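Local coordinates for protein chitin deacetylase 1 (Bombyx mori, PDB 5ZNT) that removes acetyl groups from the N-acetylglucosamine residues of chitin by zinc-dependent hydrolysis, yielding chitosan and acetate, at residues I98-I103 with A125-I130; V78-T83 with Y367-D372; S141-R146 with F166-T171; D118-E123 with N155-M160. All coordinates share one frame; numbering follows the deposited sequence.

Overall arrangement
Contacts 1, 3 and 4 are buried, contact 3 nearest the centre of the chain; contact 2 is partly buried. Contacts 1 and 3 are joined by hydrogen bonds from His101 to Arg146 and from Val100 to Gly144. Contact 1 is apolar packing of a strand end on helix 117-134, with the zinc ion behind it. Contact 3 is mostly backbone pairing of parallel strands, closed by an arginine grip. Contact 4 packs helix 117-134 on helix 154-163, which connects the two strands of contact 3; no hydrogen bond crosses it. Contact 2 links two loops far apart in sequence through a histidine, aromatic rings and one carbonyl. It touches contact 4 through Asn371 and Lys122.

Contact 1: I98-I103 with A125-I130; sequences IAVHSI and AGMRVI. With ZN (zinc ion), chain C.
Ile103 and Met127 form the tight part of this contact. The Ile103 side chain lies over the start of the 125-130 segment, with CG1 3.6 Å from Met127 N and CD1 3.7 Å from Gly126 C. Gly126 matters here, because a CB at that position would clash with Ile103 CD1. On the next helical turn, Ile130 CD1 comes within 3.7 Å of Ile103 CG1. Met127 has CG anti to its backbone N (chi1 -179°), which puts CG against Val100 and Ser102. This CG is 3.9 Å from Val100 CB and 3.8 Å from Ser102 O. No hydrogen bond crosses between the two segments, so the grip is apolar.

The packing thins at Arg128. Val100 CG1 rests on the backbone, 3.7 Å from Arg128 N, and Arg128 CB is farther off, 4.1 Å from the same methyl. The guanidinium leads away, to the carbonyl of Gln164 and to a cation-pi contact with Phe166. On its other side the 98-103 segment faces the metal site, where three waters sit on the zinc ion. His101 points away from the helix and binds zinc through NE2 at 2.1 Å. With Asp46 and His105 it forms the protein part of the zinc site of this carbohydrate esterase 4 deacetylase domain. His101 ND1 is held by the carbonyl of Arg146, which fixes the ring's rotation.

Strand 97-100 runs between strand 75-78 and strand 144-145, bonded to both through its backbone. Helix 117-134 backs it, and Met127 also touches Val78 of strand 75-78 and Tyr85 of helix 85-93.

Contact 2: V78-T83 with Y367-D372; sequences VSHKYT and YPWLND
His80 and Tyr367 reach toward each other tip to tip, with Trp369 beside them in an aromatic cluster. His80 has CG anti to its backbone N (chi1 174°), which puts CG near the Tyr367 hydroxyl. The imidazole then meets Tyr367 and Pro368. Its NE2 donates to Pro368 O at 2.9 Å. The bond is bent, and the donor stands well above the carbonyl plane.

Tyr367 also starts anti, and its hydroxyl lies over one face of the imidazole, with OH 3.5 Å from His80 CD2. The two ring planes are only 19° apart but slid past each other, so they hardly overlap. Trp369 comes in at the imidazole edge, CE3 being 3.7 Å from His80 CD2. The two rings meet rim to rim.

Lys81 is extended beyond CG. It crosses Tyr367 at about a right angle, with CG 3.8 Å from Tyr367 OH, and its NZ goes on to a salt bridge with Glu353. An alanine in place of His80 would probably leave Pro368 O without this donor and open a gap beside the Tyr367 hydroxyl and the Trp369 rim.

Tyr367 and Pro368 also pack on strands 341-345 and 355-359. His80 thus ties a loop of the deacetylase domain to the C-terminal region. Its NE2 proton is spent on Pro368 O, so ND1, hydrogen-bonded to Tyr85 OH, is probably the acceptor there. With both nitrogens engaged, the imidazole is pinned in rotation.

Contact 3: S141-R146 with F166-T171; sequences SVVGVR and FLYDST
Gly144 pairs with Tyr168, and Val145 with Asp169, as parallel strands of a beta-alpha-beta unit whose connecting helix is 154-163. Val143 O takes the N-H of Leu167 and, weakly, that of Tyr168. Farther on, Val145 N bonds to Tyr168 O, and Ser170 N to Val145 O.

The Tyr168 ring turns back beneath the neighbouring strand. Its CG stands in the crowded position between backbone N and carbonyl carbon (chi1 68°). Gly144 CA then sits over the ring face in a CH-pi contact, 3.5 Å from the centroid of the Tyr168 ring. A CB on residue 144 would run into this ring. On the other face of the sheet, Val145 CG2 lies over the centre of the Phe166 ring, 3.7 Å from its centroid, and the two side chains cross at about a right angle.

Arg146 can be followed outward along Ser170. Arg146 CB is 3.5 Å from Ser170 O, and CG comes closer, to 3.2 Å from the same oxygen. CD stays beside it. The chain bends at chi3 (-73°), which places NE 2.7 Å from Ser170 O, and that oxygen lies in the guanidinium plane. CZ carries the grip to the next oxygen: NH2 donates to Ser170 OG at 2.9 Å, a hydroxyl also hydrogen-bonded to Met211 O. NH1 makes a salt bridge with Asp45 and a hydrogen bond to Thr43 OG1. These bonds probably fix the orientation of the guanidinium.

The 166-171 segment ends in an Asx turn: Thr171 N donates to Asp169 OD2 at 2.9 Å, from above the carboxylate plane.

Contact 4: D118-E123 with N155-M160; sequences DDWGKE and NNQFTM
The Trp120 indole carries the side chain of Gln157 on one face. The pair sits where helix 117-134 packs on helix 154-163. Gln157 CB makes a CH-pi contact over the six-membered ring, 3.8 Å from its centroid. The rest of the glutamine is extended and follows the ring outward, with CG and CD close to Trp120 CZ3 and OE1 3.6 Å from Trp120 CH2. The amide and indole planes are only 8° apart, so the two flat groups lie nearly parallel. At the pyrrole side Asn156 CB is a looser neighbour, 4.2 Å from Trp120 CD1. Trp112, Ala115 and Ala147 also touch the indole.

The axes of segments 118-123 and 155-160 come within 8.5 Å and cross at -55°. No hydrogen bond crosses between the segments. The glutamine's OE1 is instead held by the backbone N of Gly153, which probably helps hold the amide in this orientation. An alanine in place of Trp120 would probably open a large gap between the helices and leave the Gln157 chain without the surface it lies on.

Met160 packs beside the indole, against Trp120 and Gly121. Its chain bends at both chi2 and chi3, and the methyl swings back so that CE is 3.8 Å from Trp120 CB. Nearer its own backbone, Met160 CG presses on the facing helix: it is 3.4 Å from Gly121 N, and at 3.5 Å from Gly121 CA the two carbons are closely pressed.

Contact 1: I98-I103 with A125-I130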
loop_
_atom_site.group_PDB
_atom_site.type_symbol
_atom_site.label_atom_id
_atom_site.label_comp_id
_atom_site.label_asym_id
_atom_site.label_seq_id
_atom_site.Cartn_x
_atom_site.Cartn_y
_atom_site.Cartn_z
ATOM N N ILE A 98 -4.711 -6.650 2.661
ATOM C CA ILE A 98 -5.052 -5.757 3.767
ATOM C C ILE A 98 -3.766 -5.429 4.502
ATOM O O ILE A 98 -3.049 -6.339 4.923
ATOM C CB ILE A 98 -6.069 -6.392 4.728
ATOM C CG1 ILE A 98 -7.349 -6.742 3.985
ATOM C CG2 ILE A 98 -6.351 -5.431 5.917
ATOM C CD1 ILE A 98 -8.058 -5.544 3.335
ATOM N N ALA A 99 -3.473 -4.136 4.652
ATOM C CA ALA A 99 -2.293 -3.656 5.369
ATOM C C ALA A 99 -2.752 -2.639 6.409
ATOM O O ALA A 99 -3.928 -2.261 6.440
ATOM C CB ALA A 99 -1.266 -3.018 4.403
ATOM N N VAL A 100 -1.841 -2.177 7.285
ATOM C CA VAL A 100 -2.262 -1.325 8.403
ATOM C C VAL A 100 -1.857 0.117 8.155
ATOM O O VAL A 100 -0.794 0.409 7.584
ATOM C CB VAL A 100 -1.739 -1.808 9.770
ATOM C CG1 VAL A 100 -2.135 -3.274 10.018
ATOM C CG2 VAL A 100 -0.233 -1.600 9.922
ATOM N N HIS A 101 -2.712 1.022 8.626
ATOM C CA HIS A 101 -2.577 2.462 8.493
ATOM C C HIS A 101 -2.858 3.130 9.844
ATOM O O HIS A 101 -3.336 4.267 9.895
ATOM C CB HIS A 101 -3.527 2.964 7.404
ATOM C CG HIS A 101 -3.297 4.378 6.954
ATOM N ND1 HIS A 101 -2.047 4.891 6.685
ATOM C CD2 HIS A 101 -4.180 5.373 6.666
ATOM C CE1 HIS A 101 -2.165 6.143 6.270
ATOM N NE2 HIS A 101 -3.450 6.463 6.256
ATOM N N SER A 102 -2.613 2.397 10.941
ATOM C CA SER A 102 -2.685 2.808 12.351
ATOM C C SER A 102 -4.094 2.727 12.959
ATOM O O SER A 102 -5.102 2.650 12.249
ATOM C CB SER A 102 -2.125 4.221 12.579
ATOM O OG SER A 102 -3.127 5.192 12.387
ATOM N N ILE A 103 -4.153 2.735 14.289
ATOM C CA ILE A 103 -5.431 2.768 15.004
ATOM C C ILE A 103 -6.017 4.176 15.000
ATOM O O ILE A 103 -7.174 4.384 14.618
ATOM C CB ILE A 103 -5.237 2.258 16.445
ATOM C CG1 ILE A 103 -4.966 0.748 16.433
ATOM C CG2 ILE A 103 -6.476 2.653 17.324
ATOM C CD1 ILE A 103 -4.663 0.153 17.831
ATOM N N ALA A 125 1.121 -2.480 15.263
ATOM C CA ALA A 125 0.853 -3.852 15.686
ATOM C C ALA A 125 -0.534 -3.963 16.312
ATOM O O ALA A 125 -1.202 -4.988 16.151
ATOM C CB ALA A 125 1.921 -4.341 16.666
ATOM N N GLY A 126 -0.974 -2.923 17.023
ATOM C CA GLY A 126 -2.336 -2.911 17.532
ATOM C C GLY A 126 -3.369 -2.985 16.427
ATOM O O GLY A 126 -4.330 -3.750 16.509
ATOM N N MET A 127 -3.181 -2.194 15.362
ATOM C CA MET A 127 -4.133 -2.239 14.258
ATOM C C MET A 127 -4.132 -3.613 13.602
ATOM O O MET A 127 -5.193 -4.114 13.202
ATOM C CB MET A 127 -3.818 -1.155 13.218
ATOM C CG MET A 127 -4.788 -1.127 12.030
ATOM S SD MET A 127 -6.547 -0.998 12.546
ATOM C CE MET A 127 -7.412 -1.132 10.976
ATOM N N ARG A 128 -2.957 -4.244 13.485
ATOM C CA ARG A 128 -2.924 -5.623 12.983
ATOM C C ARG A 128 -3.758 -6.558 13.860
ATOM O O ARG A 128 -4.464 -7.443 13.351
ATOM C CB ARG A 128 -1.478 -6.127 12.884
ATOM C CG ARG A 128 -1.369 -7.602 12.377
ATOM C CD ARG A 128 0.113 -8.032 12.177
ATOM N NE ARG A 128 0.858 -7.912 13.422
ATOM C CZ ARG A 128 2.182 -7.985 13.504
ATOM N NH1 ARG A 128 2.900 -8.181 12.409
ATOM N NH2 ARG A 128 2.784 -7.860 14.679
ATOM N N VAL A 129 -3.688 -6.390 15.180
ATOM C CA VAL A 129 -4.497 -7.229 16.073
ATOM C C VAL A 129 -5.988 -7.013 15.818
ATOM O O VAL A 129 -6.771 -7.971 15.745
ATOM C CB VAL A 129 -4.132 -6.933 17.541
ATOM C CG1 VAL A 129 -5.245 -7.404 18.507
ATOM C CG2 VAL A 129 -2.777 -7.559 17.904
ATOM N N ILE A 130 -6.407 -5.752 15.688
ATOM C CA ILE A 130 -7.815 -5.453 15.429
ATOM C C ILE A 130 -8.286 -6.143 14.160
ATOM O O ILE A 130 -9.337 -6.809 14.136
ATOM C CB ILE A 130 -8.030 -3.928 15.349
ATOM C CG1 ILE A 130 -7.637 -3.269 16.675
ATOM C CG2 ILE A 130 -9.498 -3.605 14.992
ATOM C CD1 ILE A 130 -7.761 -1.730 16.652
HETATM ZN ZN ZN C . -4.519 8.235 5.830
HETATM O O HOH W 1 -3.495 8.311 3.776
HETATM O O HOH W 2 -2.550 9.421 5.676
HETATM O O HOH W 3 -5.544 10.005 5.168
#

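Contact 2: V78-T83 with Y367-D372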
loop_
_atom_site.group_PDB
_atom_site.type_symbol
_atom_site.label_atom_id
_atom_site.label_comp_id
_atom_site.label_asym_id
_atom_site.label_seq_id
_atom_site.Cartn_x
_atom_site.Cartn_y
_atom_site.Cartn_z
ATOM N N VAL A 78 -5.421 0.198 5.905
ATOM C CA VAL A 78 -6.682 0.386 6.621
ATOM C C VAL A 78 -6.395 1.046 7.950
ATOM O O VAL A 78 -5.531 0.581 8.701
ATOM C CB VAL A 78 -7.403 -0.962 6.817
ATOM C CG1 VAL A 78 -8.721 -0.756 7.606
ATOM C CG2 VAL A 78 -7.698 -1.597 5.429
ATOM N N SER A 79 -7.119 2.129 8.246
ATOM C CA SER A 79 -7.118 2.742 9.566
ATOM C C SER A 79 -8.387 2.320 10.309
ATOM O O SER A 79 -9.397 1.989 9.689
ATOM C CB SER A 79 -7.044 4.280 9.459
ATOM O OG SER A 79 -8.141 4.788 8.685
ATOM N N HIS A 80 -8.338 2.371 11.652
ATOM C CA HIS A 80 -9.361 1.711 12.473
ATOM C C HIS A 80 -10.682 2.471 12.492
ATOM O O HIS A 80 -11.746 1.876 12.306
ATOM C CB HIS A 80 -8.829 1.529 13.900
ATOM C CG HIS A 80 -9.837 0.991 14.882
ATOM N ND1 HIS A 80 -10.641 -0.104 14.619
ATOM C CD2 HIS A 80 -10.148 1.392 16.138
ATOM C CE1 HIS A 80 -11.398 -0.356 15.678
ATOM N NE2 HIS A 80 -11.117 0.536 16.615
ATOM N N LYS A 81 -10.659 3.785 12.767
ATOM C CA LYS A 81 -11.904 4.433 13.162
ATOM C C LYS A 81 -12.897 4.421 12.012
ATOM O O LYS A 81 -12.567 4.793 10.879
ATOM C CB LYS A 81 -11.654 5.877 13.644
ATOM C CG LYS A 81 -12.735 6.399 14.603
ATOM C CD LYS A 81 -12.435 7.885 14.999
ATOM C CE LYS A 81 -13.355 8.360 16.102
ATOM N NZ LYS A 81 -12.982 9.745 16.602
ATOM N N TYR A 82 -14.122 3.972 12.310
ATOM C CA TYR A 82 -15.243 3.851 11.383
ATOM C C TYR A 82 -15.097 2.715 10.381
ATOM O O TYR A 82 -15.893 2.625 9.446
ATOM C CB TYR A 82 -15.501 5.150 10.610
ATOM C CG TYR A 82 -15.547 6.382 11.498
ATOM C CD1 TYR A 82 -16.491 6.491 12.532
ATOM C CD2 TYR A 82 -14.661 7.442 11.294
ATOM C CE1 TYR A 82 -16.538 7.649 13.346
ATOM C CE2 TYR A 82 -14.696 8.581 12.092
ATOM C CZ TYR A 82 -15.636 8.688 13.109
ATOM O OH TYR A 82 -15.648 9.831 13.899
ATOM N N THR A 83 -14.120 1.835 10.541
ATOM C CA THR A 83 -13.953 0.770 9.569
ATOM C C THR A 83 -14.968 -0.340 9.816
ATOM O O THR A 83 -15.343 -0.616 10.957
ATOM C CB THR A 83 -12.525 0.244 9.620
ATOM O OG1 THR A 83 -11.726 1.153 8.874
ATOM C CG2 THR A 83 -12.378 -1.182 9.029
ATOM N N TYR A 367 -14.990 -0.654 22.877
ATOM C CA TYR A 367 -14.514 -0.239 21.550
ATOM C C TYR A 367 -12.988 -0.388 21.446
ATOM O O TYR A 367 -12.263 0.236 22.232
ATOM C CB TYR A 367 -14.907 1.205 21.275
ATOM C CG TYR A 367 -14.458 1.675 19.926
ATOM C CD1 TYR A 367 -14.913 1.048 18.769
ATOM C CD2 TYR A 367 -13.599 2.745 19.807
ATOM C CE1 TYR A 367 -14.507 1.476 17.521
ATOM C CE2 TYR A 367 -13.200 3.195 18.559
ATOM C CZ TYR A 367 -13.646 2.552 17.438
ATOM O OH TYR A 367 -13.217 2.995 16.213
ATOM N N PRO A 368 -12.458 -1.202 20.531
ATOM C CA PRO A 368 -10.993 -1.365 20.439
ATOM C C PRO A 368 -10.292 -0.033 20.221
ATOM O O PRO A 368 -10.772 0.818 19.467
ATOM C CB PRO A 368 -10.807 -2.288 19.228
ATOM C CG PRO A 368 -12.142 -3.056 19.152
ATOM C CD PRO A 368 -13.188 -2.051 19.575
ATOM N N TRP A 369 -9.156 0.143 20.896
ATOM C CA TRP A 369 -8.309 1.317 20.695
ATOM C C TRP A 369 -6.890 0.970 21.135
ATOM O O TRP A 369 -6.559 -0.199 21.375
ATOM C CB TRP A 369 -8.880 2.542 21.438
ATOM C CG TRP A 369 -8.459 3.922 20.844
ATOM C CD1 TRP A 369 -7.577 4.832 21.391
ATOM C CD2 TRP A 369 -8.921 4.507 19.614
ATOM N NE1 TRP A 369 -7.469 5.946 20.571
ATOM C CE2 TRP A 369 -8.294 5.781 19.490
ATOM C CE3 TRP A 369 -9.804 4.083 18.611
ATOM C CZ2 TRP A 369 -8.501 6.615 18.390
ATOM C CZ3 TRP A 369 -10.033 4.927 17.515
ATOM C CH2 TRP A 369 -9.380 6.187 17.419
ATOM N N LEU A 370 -6.043 1.996 21.244
ATOM C CA LEU A 370 -4.605 1.806 21.486
ATOM C C LEU A 370 -4.322 0.883 22.667
ATOM O O LEU A 370 -3.469 -0.009 22.581
ATOM C CB LEU A 370 -3.938 3.159 21.760
ATOM C CG LEU A 370 -3.599 4.083 20.597
ATOM C CD1 LEU A 370 -3.097 5.418 21.179
ATOM C CD2 LEU A 370 -2.541 3.427 19.727
ATOM N N ASN A 371 -4.955 1.130 23.805
ATOM C CA ASN A 371 -4.633 0.348 24.997
ATOM C C ASN A 371 -5.446 -0.940 25.106
ATOM O O ASN A 371 -5.217 -1.717 26.027
ATOM C CB ASN A 371 -4.841 1.177 26.260
ATOM C CG ASN A 371 -3.836 2.318 26.379
ATOM O OD1 ASN A 371 -2.748 2.255 25.806
ATOM N ND2 ASN A 371 -4.194 3.353 27.122
ATOM N N ASP A 372 -6.391 -1.180 24.201
ATOM C CA ASP A 372 -7.216 -2.388 24.239
ATOM C C ASP A 372 -7.626 -2.738 22.814
ATOM O O ASP A 372 -8.787 -2.580 22.415
ATOM C CB ASP A 372 -8.433 -2.180 25.140
ATOM C CG ASP A 372 -9.236 -3.440 25.341
ATOM O OD1 ASP A 372 -8.764 -4.533 24.946
ATOM O OD2 ASP A 372 -10.358 -3.334 25.851
#

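Contact 3: S141-R146 with F166-T171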
loop_
_atom_site.group_PDB
_atom_site.type_symbol
_atom_site.label_atom_id
_atom_site.label_comp_id
_atom_site.label_asym_id
_atom_site.label_seq_id
_atom_site.Cartn_x
_atom_site.Cartn_y
_atom_site.Cartn_z
ATOM N N SER A 141 -1.261 -12.741 6.763
ATOM C CA SER A 141 -1.059 -11.996 5.524
ATOM C C SER A 141 -1.203 -10.475 5.681
ATOM O O SER A 141 -1.015 -9.748 4.703
ATOM C CB SER A 141 -2.030 -12.496 4.455
ATOM O OG SER A 141 -3.382 -12.322 4.858
ATOM N N VAL A 142 -1.510 -9.975 6.875
ATOM C CA VAL A 142 -1.497 -8.538 7.157
ATOM C C VAL A 142 -0.057 -8.171 7.538
ATOM O O VAL A 142 0.373 -8.398 8.662
ATOM C CB VAL A 142 -2.497 -8.182 8.261
ATOM C CG1 VAL A 142 -2.459 -6.681 8.576
ATOM C CG2 VAL A 142 -3.929 -8.653 7.881
ATOM N N VAL A 143 0.718 -7.636 6.589
ATOM C CA VAL A 143 2.171 -7.586 6.774
ATOM C C VAL A 143 2.764 -6.229 6.402
ATOM O O VAL A 143 3.961 -5.995 6.612
ATOM C CB VAL A 143 2.876 -8.702 5.969
ATOM C CG1 VAL A 143 2.303 -10.076 6.319
ATOM C CG2 VAL A 143 2.776 -8.439 4.462
ATOM N N GLY A 144 1.953 -5.338 5.829
ATOM C CA GLY A 144 2.440 -4.036 5.403
ATOM C C GLY A 144 2.003 -2.890 6.293
ATOM O O GLY A 144 0.991 -2.985 6.999
ATOM N N VAL A 145 2.764 -1.796 6.261
ATOM C CA VAL A 145 2.516 -0.609 7.066
ATOM C C VAL A 145 2.609 0.609 6.168
ATOM O O VAL A 145 3.539 0.712 5.354
ATOM C CB VAL A 145 3.545 -0.480 8.213
ATOM C CG1 VAL A 145 3.398 0.889 8.907
ATOM C CG2 VAL A 145 3.361 -1.604 9.237
ATOM N N ARG A 146 1.686 1.559 6.352
ATOM C CA ARG A 146 1.845 2.910 5.823
ATOM C C ARG A 146 1.434 3.890 6.910
ATOM O O ARG A 146 0.319 3.797 7.439
ATOM C CB ARG A 146 1.007 3.138 4.564
ATOM C CG ARG A 146 1.063 4.586 4.036
ATOM C CD ARG A 146 0.404 4.670 2.643
ATOM N NE ARG A 146 1.223 4.076 1.579
ATOM C CZ ARG A 146 0.793 3.818 0.344
ATOM N NH1 ARG A 146 -0.466 4.092 -0.003
ATOM N NH2 ARG A 146 1.631 3.295 -0.550
ATOM N N PHE A 166 6.673 -7.303 10.735
ATOM C CA PHE A 166 6.037 -6.786 9.533
ATOM C C PHE A 166 6.958 -7.049 8.343
ATOM O O PHE A 166 8.181 -7.126 8.488
ATOM C CB PHE A 166 5.744 -5.288 9.674
ATOM C CG PHE A 166 4.496 -4.978 10.488
ATOM C CD1 PHE A 166 3.227 -5.154 9.940
ATOM C CD2 PHE A 166 4.596 -4.527 11.799
ATOM C CE1 PHE A 166 2.088 -4.875 10.685
ATOM C CE2 PHE A 166 3.452 -4.238 12.548
ATOM C CZ PHE A 166 2.199 -4.420 11.991
ATOM N N LEU A 167 6.365 -7.200 7.156
ATOM C CA LEU A 167 7.181 -7.494 5.981
ATOM C C LEU A 167 7.701 -6.218 5.332
ATOM O O LEU A 167 8.885 -6.118 4.988
ATOM C CB LEU A 167 6.375 -8.307 4.972
ATOM C CG LEU A 167 7.079 -8.633 3.652
ATOM C CD1 LEU A 167 8.322 -9.509 3.916
ATOM C CD2 LEU A 167 6.088 -9.296 2.686
ATOM N N TYR A 168 6.840 -5.225 5.151
ATOM C CA TYR A 168 7.274 -4.063 4.407
ATOM C C TYR A 168 6.622 -2.813 4.944
ATOM O O TYR A 168 5.534 -2.847 5.533
ATOM C CB TYR A 168 6.968 -4.184 2.910
ATOM C CG TYR A 168 5.489 -4.153 2.574
ATOM C CD1 TYR A 168 4.835 -2.948 2.316
ATOM C CD2 TYR A 168 4.746 -5.326 2.538
ATOM C CE1 TYR A 168 3.471 -2.916 2.011
ATOM C CE2 TYR A 168 3.379 -5.305 2.245
ATOM C CZ TYR A 168 2.759 -4.099 1.974
ATOM O OH TYR A 168 1.415 -4.065 1.696
ATOM N N ASP A 169 7.300 -1.702 4.693
ATOM C CA ASP A 169 6.761 -0.370 4.843
ATOM C C ASP A 169 6.527 0.238 3.465
ATOM O O ASP A 169 7.249 -0.059 2.506
ATOM C CB ASP A 169 7.726 0.503 5.638
ATOM C CG ASP A 169 7.303 1.937 5.659
ATOM O OD1 ASP A 169 6.286 2.235 6.316
ATOM O OD2 ASP A 169 7.951 2.772 5.000
ATOM N N SER A 170 5.496 1.080 3.362
ATOM C CA SER A 170 5.277 1.919 2.179
ATOM C C SER A 170 4.904 3.309 2.688
ATOM O O SER A 170 3.773 3.785 2.550
ATOM C CB SER A 170 4.208 1.363 1.237
ATOM O OG SER A 170 4.195 2.123 0.017
ATOM N N THR A 171 5.878 3.959 3.303
ATOM C CA THR A 171 5.744 5.326 3.796
ATOM C C THR A 171 6.789 6.274 3.212
ATOM O O THR A 171 6.539 7.477 3.124
ATOM C CB THR A 171 5.867 5.338 5.328
ATOM O OG1 THR A 171 4.986 4.356 5.891
ATOM C CG2 THR A 171 5.564 6.710 5.899
#

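Contact 4: D118-E123 with N155-M160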
loop_
_atom_site.group_PDB
_atom_site.type_symbol
_atom_site.label_atom_id
_atom_site.label_comp_id
_atom_site.label_asym_id
_atom_site.label_seq_id
_atom_site.Cartn_x
_atom_site.Cartn_y
_atom_site.Cartn_z
ATOM N N ASP A 118 7.586 1.976 21.107
ATOM C CA ASP A 118 6.353 1.456 21.688
ATOM C C ASP A 118 5.126 2.148 21.097
ATOM O O ASP A 118 4.112 1.490 20.840
ATOM C CB ASP A 118 6.403 1.594 23.208
ATOM C CG ASP A 118 5.152 1.052 23.886
ATOM O OD1 ASP A 118 4.906 -0.173 23.784
ATOM O OD2 ASP A 118 4.430 1.851 24.527
ATOM N N ASP A 119 5.196 3.465 20.870
ATOM C CA ASP A 119 4.096 4.178 20.223
ATOM C C ASP A 119 3.803 3.590 18.841
ATOM O O ASP A 119 2.645 3.345 18.488
ATOM C CB ASP A 119 4.420 5.666 20.063
ATOM C CG ASP A 119 4.388 6.462 21.373
ATOM O OD1 ASP A 119 3.635 6.121 22.313
ATOM O OD2 ASP A 119 5.135 7.471 21.428
ATOM N N TRP A 120 4.851 3.399 18.033
ATOM C CA TRP A 120 4.669 2.805 16.712
ATOM C C TRP A 120 4.048 1.423 16.825
ATOM O O TRP A 120 3.192 1.053 16.014
ATOM C CB TRP A 120 6.011 2.723 15.971
ATOM C CG TRP A 120 6.370 4.003 15.319
ATOM C CD1 TRP A 120 7.237 4.968 15.793
ATOM C CD2 TRP A 120 5.865 4.491 14.077
ATOM N NE1 TRP A 120 7.298 6.022 14.910
ATOM C CE2 TRP A 120 6.454 5.765 13.856
ATOM C CE3 TRP A 120 4.954 3.987 13.130
ATOM C CZ2 TRP A 120 6.182 6.525 12.720
ATOM C CZ3 TRP A 120 4.689 4.741 11.999
ATOM C CH2 TRP A 120 5.304 5.999 11.802
ATOM N N GLY A 121 4.482 0.641 17.816
ATOM C CA GLY A 121 3.930 -0.691 18.002
ATOM C C GLY A 121 2.460 -0.654 18.374
ATOM O O GLY A 121 1.653 -1.394 17.803
ATOM N N LYS A 122 2.083 0.231 19.303
ATOM C CA LYS A 122 0.672 0.305 19.691
ATOM C C LYS A 122 -0.199 0.701 18.511
ATOM O O LYS A 122 -1.292 0.157 18.337
ATOM C CB LYS A 122 0.478 1.284 20.844
ATOM C CG LYS A 122 1.058 0.762 22.169
ATOM C CD LYS A 122 1.023 1.853 23.234
ATOM C CE LYS A 122 0.166 1.453 24.409
ATOM N NZ LYS A 122 -0.036 2.605 25.331
ATOM N N GLU A 123 0.274 1.637 17.687
ATOM C CA GLU A 123 -0.494 2.082 16.525
ATOM C C GLU A 123 -0.571 0.996 15.458
ATOM O O GLU A 123 -1.642 0.732 14.919
ATOM C CB GLU A 123 0.119 3.353 15.930
ATOM C CG GLU A 123 -0.112 4.622 16.777
ATOM C CD GLU A 123 -1.526 5.166 16.603
ATOM O OE1 GLU A 123 -2.345 4.504 15.940
ATOM O OE2 GLU A 123 -1.824 6.262 17.109
ATOM N N ASN A 155 14.388 5.709 12.745
ATOM C CA ASN A 155 14.717 4.321 13.035
ATOM C C ASN A 155 13.652 3.656 13.894
ATOM O O ASN A 155 13.483 2.439 13.822
ATOM C CB ASN A 155 16.076 4.215 13.736
ATOM C CG ASN A 155 17.234 4.586 12.814
ATOM O OD1 ASN A 155 17.548 3.849 11.859
ATOM N ND2 ASN A 155 17.870 5.736 13.087
ATOM N N ASN A 156 12.955 4.436 14.719
ATOM C CA ASN A 156 11.979 3.861 15.642
ATOM C C ASN A 156 10.907 3.077 14.896
ATOM O O ASN A 156 10.571 1.956 15.288
ATOM C CB ASN A 156 11.345 4.963 16.487
ATOM C CG ASN A 156 12.286 5.469 17.569
ATOM O OD1 ASN A 156 13.356 4.897 17.803
ATOM N ND2 ASN A 156 11.893 6.539 18.225
ATOM N N GLN A 157 10.350 3.659 13.827
ATOM C CA GLN A 157 9.324 2.953 13.058
ATOM C C GLN A 157 9.840 1.607 12.588
ATOM O O GLN A 157 9.166 0.580 12.726
ATOM C CB GLN A 157 8.866 3.790 11.863
ATOM C CG GLN A 157 7.911 2.998 10.918
ATOM C CD GLN A 157 7.484 3.779 9.688
ATOM O OE1 GLN A 157 7.851 4.942 9.527
ATOM N NE2 GLN A 157 6.699 3.134 8.805
ATOM N N PHE A 158 11.072 1.585 12.062
ATOM C CA PHE A 158 11.587 0.365 11.465
ATOM C C PHE A 158 12.093 -0.607 12.513
ATOM O O PHE A 158 11.978 -1.820 12.312
ATOM C CB PHE A 158 12.662 0.724 10.424
ATOM C CG PHE A 158 12.084 1.373 9.209
ATOM C CD1 PHE A 158 11.707 2.706 9.233
ATOM C CD2 PHE A 158 11.815 0.620 8.070
ATOM C CE1 PHE A 158 11.121 3.298 8.136
ATOM C CE2 PHE A 158 11.224 1.205 6.965
ATOM C CZ PHE A 158 10.887 2.542 6.994
ATOM N N THR A 159 12.623 -0.114 13.643
ATOM C CA THR A 159 12.884 -1.012 14.764
ATOM C C THR A 159 11.600 -1.731 15.182
ATOM O O THR A 159 11.580 -2.955 15.345
ATOM C CB THR A 159 13.481 -0.236 15.944
ATOM O OG1 THR A 159 14.702 0.400 15.535
ATOM C CG2 THR A 159 13.766 -1.187 17.119
ATOM N N MET A 160 10.509 -0.978 15.331
ATOM C CA MET A 160 9.229 -1.611 15.640
ATOM C C MET A 160 8.882 -2.665 14.597
ATOM O O MET A 160 8.522 -3.799 14.933
ATOM C CB MET A 160 8.121 -0.553 15.728
ATOM C CG MET A 160 6.715 -1.132 16.014
ATOM S SD MET A 160 5.873 -1.773 14.542
ATOM C CE MET A 160 5.513 -0.275 13.631
#